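Local structure of flagellar hook-associated protein 2 (Helicobacter pylori, 6IWY) at residues A[38-44]-A[360-366]; A[187-191]-A[210-214]. The protein caps the tip of the growing flagellar filament, promoting polymerization of flagellin monomers there and keeping them from leaking out unassembled. All blocks are in the same frame, centred on the assembly; numbering follows the deposited sequence.

Contact 1 (A[38-44]-A[360-366]); sequences AQGDINE and KNLQKAS
The carbonyl oxygen of Gln-363 takes two donors from different directions: Ile-42 N meets it in the carbonyl plane at 2.9 Å, while Asn-361 ND2 reaches the same Gln-363 O at 3.1 Å from well above that plane. The ND2 group of Asn-361 also gives a hydrogen to Asn-43 OD1 at 2.9 Å; the acceptor lies close to the amide plane of Asn-361, while the donor stands above the Asn-43 carbonyl plane, the amides turned 54° apart. With CG anti to the backbone N (chi1 -177°), Asn-361 carries its amide forward beside its own chain, where ND2 reaches both acceptors. Asn-43 ND2 in turn holds Asp-41 OD1 at 2.7 Å and bonds to Val-114 O of the next strand; Asn-43 thus accepts at OD1 and donates at ND2, whereas Asn-361 spends both N-H groups of ND2. The second carboxylate oxygen, Asp-41 OD2, uses its anti lone pair for Ala-365 N at 2.9 Å. A side chain thus replaces a carbonyl where the loop beyond the strands departs from regular pairing. Across from it, the extended Gln-363 side chain lays NE2 on Gly-40 O at 3.0 Å, almost straight. Its aliphatic part rests on Ile-42, whose CG2 meets Leu-362 CB at 4.1 Å, and Leu-362 CD1 lies against the Glu-44 carboxylate. Leu-362 N gives Ile-42 O a bond of 2.8 Å, and the one from Gln-363 N to that oxygen is weak. Leu-362 and Gln-363 together facing Ile-42 make a classic beta bulge in an antiparallel strand pair, at the edge of the sheet that strand 359-361 closes.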
loop_
_atom_site.group_PDB
_atom_site.type_symbol
_atom_site.label_atom_id
_atom_site.label_comp_id
_atom_site.label_asym_id
_atom_site.label_seq_id
_atom_site.Cartn_x
_atom_site.Cartn_y
_atom_site.Cartn_z
ATOM N N ALA A 38 8.514 12.878 17.538
ATOM C CA ALA A 38 7.717 11.808 16.962
ATOM C C ALA A 38 6.498 12.410 16.247
ATOM O O ALA A 38 5.935 13.391 16.713
ATOM C CB ALA A 38 7.277 10.801 18.069
ATOM N N GLN A 39 6.132 11.807 15.111
ATOM C CA GLN A 39 5.117 12.318 14.181
ATOM C C GLN A 39 4.232 11.181 13.684
ATOM O O GLN A 39 4.691 10.070 13.513
ATOM C CB GLN A 39 5.806 12.929 12.951
ATOM C CG GLN A 39 6.167 14.438 13.028
ATOM C CD GLN A 39 7.219 14.839 11.983
ATOM O OE1 GLN A 39 7.149 14.432 10.818
ATOM N NE2 GLN A 39 8.229 15.594 12.418
ATOM N N GLY A 40 2.962 11.460 13.455
ATOM C CA GLY A 40 2.108 10.576 12.669
ATOM C C GLY A 40 2.252 10.916 11.181
ATOM O O GLY A 40 2.939 11.861 10.814
ATOM N N ASP A 41 1.574 10.148 10.337
ATOM C CA ASP A 41 1.644 10.301 8.892
ATOM C C ASP A 41 0.508 11.217 8.428
ATOM O O ASP A 41 -0.576 11.184 8.988
ATOM C CB ASP A 41 1.481 8.911 8.257
ATOM C CG ASP A 41 2.314 8.718 6.996
ATOM O OD1 ASP A 41 1.689 8.426 5.944
ATOM O OD2 ASP A 41 3.573 8.823 7.052
ATOM N N ILE A 42 0.729 12.033 7.410
ATOM C CA ILE A 42 -0.360 12.842 6.879
ATOM C C ILE A 42 -0.332 12.763 5.382
ATOM O O ILE A 42 0.645 13.147 4.784
ATOM C CB ILE A 42 -0.279 14.343 7.291
ATOM C CG1 ILE A 42 -0.394 14.503 8.810
ATOM C CG2 ILE A 42 -1.399 15.159 6.611
ATOM C CD1 ILE A 42 -0.058 15.908 9.271
ATOM N N ASN A 43 -1.411 12.276 4.785
ATOM C CA ASN A 43 -1.463 12.071 3.347
ATOM C C ASN A 43 -2.700 12.653 2.772
ATOM O O ASN A 43 -3.779 12.637 3.412
ATOM C CB ASN A 43 -1.522 10.594 3.032
ATOM C CG ASN A 43 -0.375 9.847 3.595
ATOM O OD1 ASN A 43 0.736 9.934 3.075
ATOM N ND2 ASN A 43 -0.616 9.112 4.663
ATOM N N GLU A 44 -2.571 13.148 1.558
ATOM C CA GLU A 44 -3.731 13.493 0.780
ATOM C C GLU A 44 -4.020 12.294 -0.064
ATOM O O GLU A 44 -3.108 11.705 -0.590
ATOM C CB GLU A 44 -3.450 14.671 -0.134
ATOM C CG GLU A 44 -3.300 15.974 0.575
ATOM C CD GLU A 44 -2.695 16.999 -0.314
ATOM O OE1 GLU A 44 -2.422 16.662 -1.486
ATOM O OE2 GLU A 44 -2.466 18.133 0.150
ATOM N N LYS A 360 -0.450 11.731 -2.103
ATOM C CA LYS A 360 0.769 12.498 -1.818
ATOM C C LYS A 360 0.990 12.516 -0.305
ATOM O O LYS A 360 0.074 12.814 0.436
ATOM C CB LYS A 360 0.622 13.934 -2.341
ATOM C CG LYS A 360 1.779 14.906 -2.024
ATOM C CD LYS A 360 1.802 16.099 -2.981
ATOM C CE LYS A 360 1.099 17.368 -2.466
ATOM N NZ LYS A 360 2.061 18.441 -1.996
ATOM N N ASN A 361 2.206 12.217 0.146
ATOM C CA ASN A 361 2.551 12.350 1.557
ATOM C C ASN A 361 2.903 13.800 1.878
ATOM O O ASN A 361 3.684 14.411 1.175
ATOM C CB ASN A 361 3.729 11.436 1.900
ATOM C CG ASN A 361 4.089 11.484 3.361
ATOM O OD1 ASN A 361 5.066 12.112 3.738
ATOM N ND2 ASN A 361 3.277 10.854 4.201
ATOM N N LEU A 362 2.285 14.351 2.923
ATOM C CA LEU A 362 2.587 15.714 3.413
ATOM C C LEU A 362 3.561 15.719 4.611
ATOM O O LEU A 362 4.322 16.667 4.817
ATOM C CB LEU A 362 1.297 16.408 3.804
ATOM C CG LEU A 362 0.405 16.833 2.634
ATOM C CD1 LEU A 362 -0.757 17.711 3.144
ATOM C CD2 LEU A 362 1.192 17.568 1.603
ATOM N N GLN A 363 3.527 14.644 5.388
ATOM C CA GLN A 363 4.358 14.502 6.573
ATOM C C GLN A 363 4.579 13.019 6.867
ATOM O O GLN A 363 3.623 12.261 6.935
ATOM C CB GLN A 363 3.655 15.127 7.766
ATOM C CG GLN A 363 4.345 14.858 9.029
ATOM C CD GLN A 363 3.752 15.598 10.162
ATOM O OE1 GLN A 363 3.861 16.819 10.237
ATOM N NE2 GLN A 363 3.132 14.865 11.081
ATOM N N LYS A 364 5.838 12.623 7.041
ATOM C CA LYS A 364 6.159 11.210 7.270
ATOM C C LYS A 364 6.185 10.878 8.734
ATOM O O LYS A 364 6.911 11.516 9.500
ATOM C CB LYS A 364 7.521 10.840 6.712
ATOM C CG LYS A 364 7.665 11.013 5.231
ATOM C CD LYS A 364 9.033 10.462 4.787
ATOM C CE LYS A 364 9.441 10.922 3.385
ATOM N NZ LYS A 364 10.932 10.805 3.290
ATOM N N ALA A 365 5.410 9.863 9.100
ATOM C CA ALA A 365 5.530 9.211 10.401
ATOM C C ALA A 365 6.988 9.010 10.676
ATOM O O ALA A 365 7.736 8.638 9.772
ATOM C CB ALA A 365 4.830 7.883 10.391
ATOM N N SER A 366 7.400 9.265 11.914
ATOM C CA SER A 366 8.817 9.186 12.301
ATOM C C SER A 366 8.964 9.068 13.806
ATOM O O SER A 366 8.108 9.523 14.549
ATOM C CB SER A 366 9.586 10.398 11.770
ATOM O OG SER A 366 9.624 11.470 12.697
#

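Contact 2 (A[187-191]-A[210-214]); sequences QKAME and SIDTL
The helical turn 187-191 runs nearly antiparallel to strand 210-214, their axes 9.0 Å apart at closest approach, with Gln-187 and Ile-211 the nearest residues along the backbone. Ile-211 is the main contact residue from the strand, its CB directed at the helix. Its CD1 meets Met-190 CB at 3.8 Å and lies near the CG of Glu-191, while its CG2 comes to the CG of Gln-187; a branched hydrocarbon side chain suits the place, since its two arms reach residues one turn apart on the same face of the helix. Met-190 offers little more than its CB here: CG lies beside the backbone N (chi1 -67°), and the extended chain beyond it leads away from the strand. Gln-187 slides past Ile-211 in the opposite direction. Its long chain carries NE2 to the carbonyl oxygen of Ile-211, a hydrogen bond of 2.7 Å and 159° at the hydrogen, with the acceptor near the amide plane and the donor tilted 23° from the carbonyl plane. Thr-213 crosses the glutamine at about a right angle and sets its CG2 against the amide, on the side away from the Ile-211 carbonyl. Glutamine fits because its methylenes pack while its end satisfies a carbonyl. Asp-212 turns to the other side of the strand, where OD2 forms a salt bridge with Arg-124 and a hydrogen bond with Tyr-126. Strand 210-214 is an edge of a three-stranded antiparallel sheet, its backbone paired with strand 219-224, and helix 179-196 also packs on strand 164-173, Met-190 touching Ile-169 and Ala-189 touching Leu-171.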
loop_
_atom_site.group_PDB
_atom_site.type_symbol
_atom_site.label_atom_id
_atom_site.label_comp_id
_atom_site.label_asym_id
_atom_site.label_seq_id
_atom_site.Cartn_x
_atom_site.Cartn_y
_atom_site.Cartn_z
ATOM N N GLN A 187 19.671 -0.291 -1.257
ATOM C CA GLN A 187 18.762 0.768 -1.661
ATOM C C GLN A 187 19.303 1.570 -2.853
ATOM O O GLN A 187 18.590 1.804 -3.819
ATOM C CB GLN A 187 18.500 1.704 -0.502
ATOM C CG GLN A 187 17.530 2.829 -0.811
ATOM C CD GLN A 187 17.389 3.790 0.367
ATOM O OE1 GLN A 187 18.389 4.297 0.891
ATOM N NE2 GLN A 187 16.157 4.033 0.794
ATOM N N LYS A 188 20.566 1.977 -2.772
ATOM C CA LYS A 188 21.200 2.733 -3.846
ATOM C C LYS A 188 21.213 1.869 -5.091
ATOM O O LYS A 188 20.827 2.312 -6.180
ATOM C CB LYS A 188 22.639 3.153 -3.489
ATOM N N ALA A 189 21.659 0.628 -4.937
ATOM C CA ALA A 189 21.804 -0.234 -6.099
ATOM C C ALA A 189 20.462 -0.302 -6.801
ATOM O O ALA A 189 20.414 -0.092 -7.998
ATOM C CB ALA A 189 22.304 -1.613 -5.725
ATOM N N MET A 190 19.387 -0.561 -6.043
ATOM C CA MET A 190 18.025 -0.752 -6.607
ATOM C C MET A 190 17.493 0.525 -7.223
ATOM O O MET A 190 16.873 0.534 -8.297
ATOM C CB MET A 190 17.041 -1.188 -5.514
ATOM C CG MET A 190 17.305 -2.577 -4.945
ATOM S SD MET A 190 16.052 -3.155 -3.771
ATOM C CE MET A 190 16.666 -4.814 -3.422
ATOM N N GLU A 191 17.747 1.619 -6.523
ATOM C CA GLU A 191 17.364 2.925 -7.014
ATOM C C GLU A 191 18.122 3.249 -8.292
ATOM O O GLU A 191 17.533 3.770 -9.220
ATOM C CB GLU A 191 17.574 3.995 -5.930
ATOM C CG GLU A 191 16.507 3.957 -4.833
ATOM C CD GLU A 191 16.590 5.104 -3.803
ATOM O OE1 GLU A 191 17.641 5.768 -3.721
ATOM O OE2 GLU A 191 15.595 5.326 -3.061
ATOM N N SER A 210 9.064 3.589 -5.008
ATOM C CA SER A 210 10.125 3.972 -4.112
ATOM C C SER A 210 10.603 2.783 -3.303
ATOM O O SER A 210 9.901 1.778 -3.157
ATOM C CB SER A 210 9.645 5.081 -3.183
ATOM O OG SER A 210 8.480 4.658 -2.522
ATOM N N ILE A 211 11.811 2.938 -2.778
ATOM C CA ILE A 211 12.450 1.982 -1.909
ATOM C C ILE A 211 12.970 2.738 -0.689
ATOM O O ILE A 211 13.994 3.396 -0.757
ATOM C CB ILE A 211 13.620 1.340 -2.636
ATOM C CG1 ILE A 211 13.120 0.518 -3.822
ATOM C CG2 ILE A 211 14.383 0.421 -1.721
ATOM C CD1 ILE A 211 13.865 0.777 -5.044
ATOM N N ASP A 212 12.254 2.640 0.418
ATOM C CA ASP A 212 12.621 3.294 1.675
ATOM C C ASP A 212 13.360 2.339 2.618
ATOM O O ASP A 212 13.188 1.129 2.549
ATOM C CB ASP A 212 11.361 3.771 2.427
ATOM C CG ASP A 212 10.613 4.904 1.724
ATOM O OD1 ASP A 212 11.202 5.596 0.878
ATOM O OD2 ASP A 212 9.412 5.098 2.042
ATOM N N THR A 213 14.156 2.907 3.519
ATOM C CA THR A 213 14.683 2.161 4.650
ATOM C C THR A 213 13.818 2.420 5.884
ATOM O O THR A 213 13.235 3.489 6.050
ATOM C CB THR A 213 16.125 2.533 4.970
ATOM O OG1 THR A 213 16.149 3.769 5.688
ATOM C CG2 THR A 213 16.936 2.672 3.687
ATOM N N LEU A 214 13.779 1.430 6.763
ATOM C CA LEU A 214 12.868 1.435 7.893
ATOM C C LEU A 214 13.459 0.616 9.053
ATOM O O LEU A 214 14.514 0.007 8.906
ATOM C CB LEU A 214 11.512 0.943 7.383
ATOM C CG LEU A 214 10.618 -0.079 8.070
ATOM C CD1 LEU A 214 9.778 0.466 9.261
ATOM C CD2 LEU A 214 9.714 -0.586 6.949
#

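How the contacts relate
Both contacts are partly buried and each uses an edge strand, but in different sheets of this fragment of the cap protein, which does its capping as a whole. Contact 1 includes three exposed residues, Lys-360, Leu-362 and Lys-364; none touching in contact 2 is exposed. Contact 1 joins two strands of one sheet across 316 residues by a ladder of backbone bonds, reinforced by side-chain amides and a carboxylate, of which those of Asp-41 and Asn-43 are buried. Contact 2 joins a helix to a strand only 19 residues on, combining the packing of Ile-211 with a single side-chain hydrogen bond. The two do not touch, yet Arg-124 adjoins both, packing on Lys-364 and Ala-365 and pairing with Asp-212.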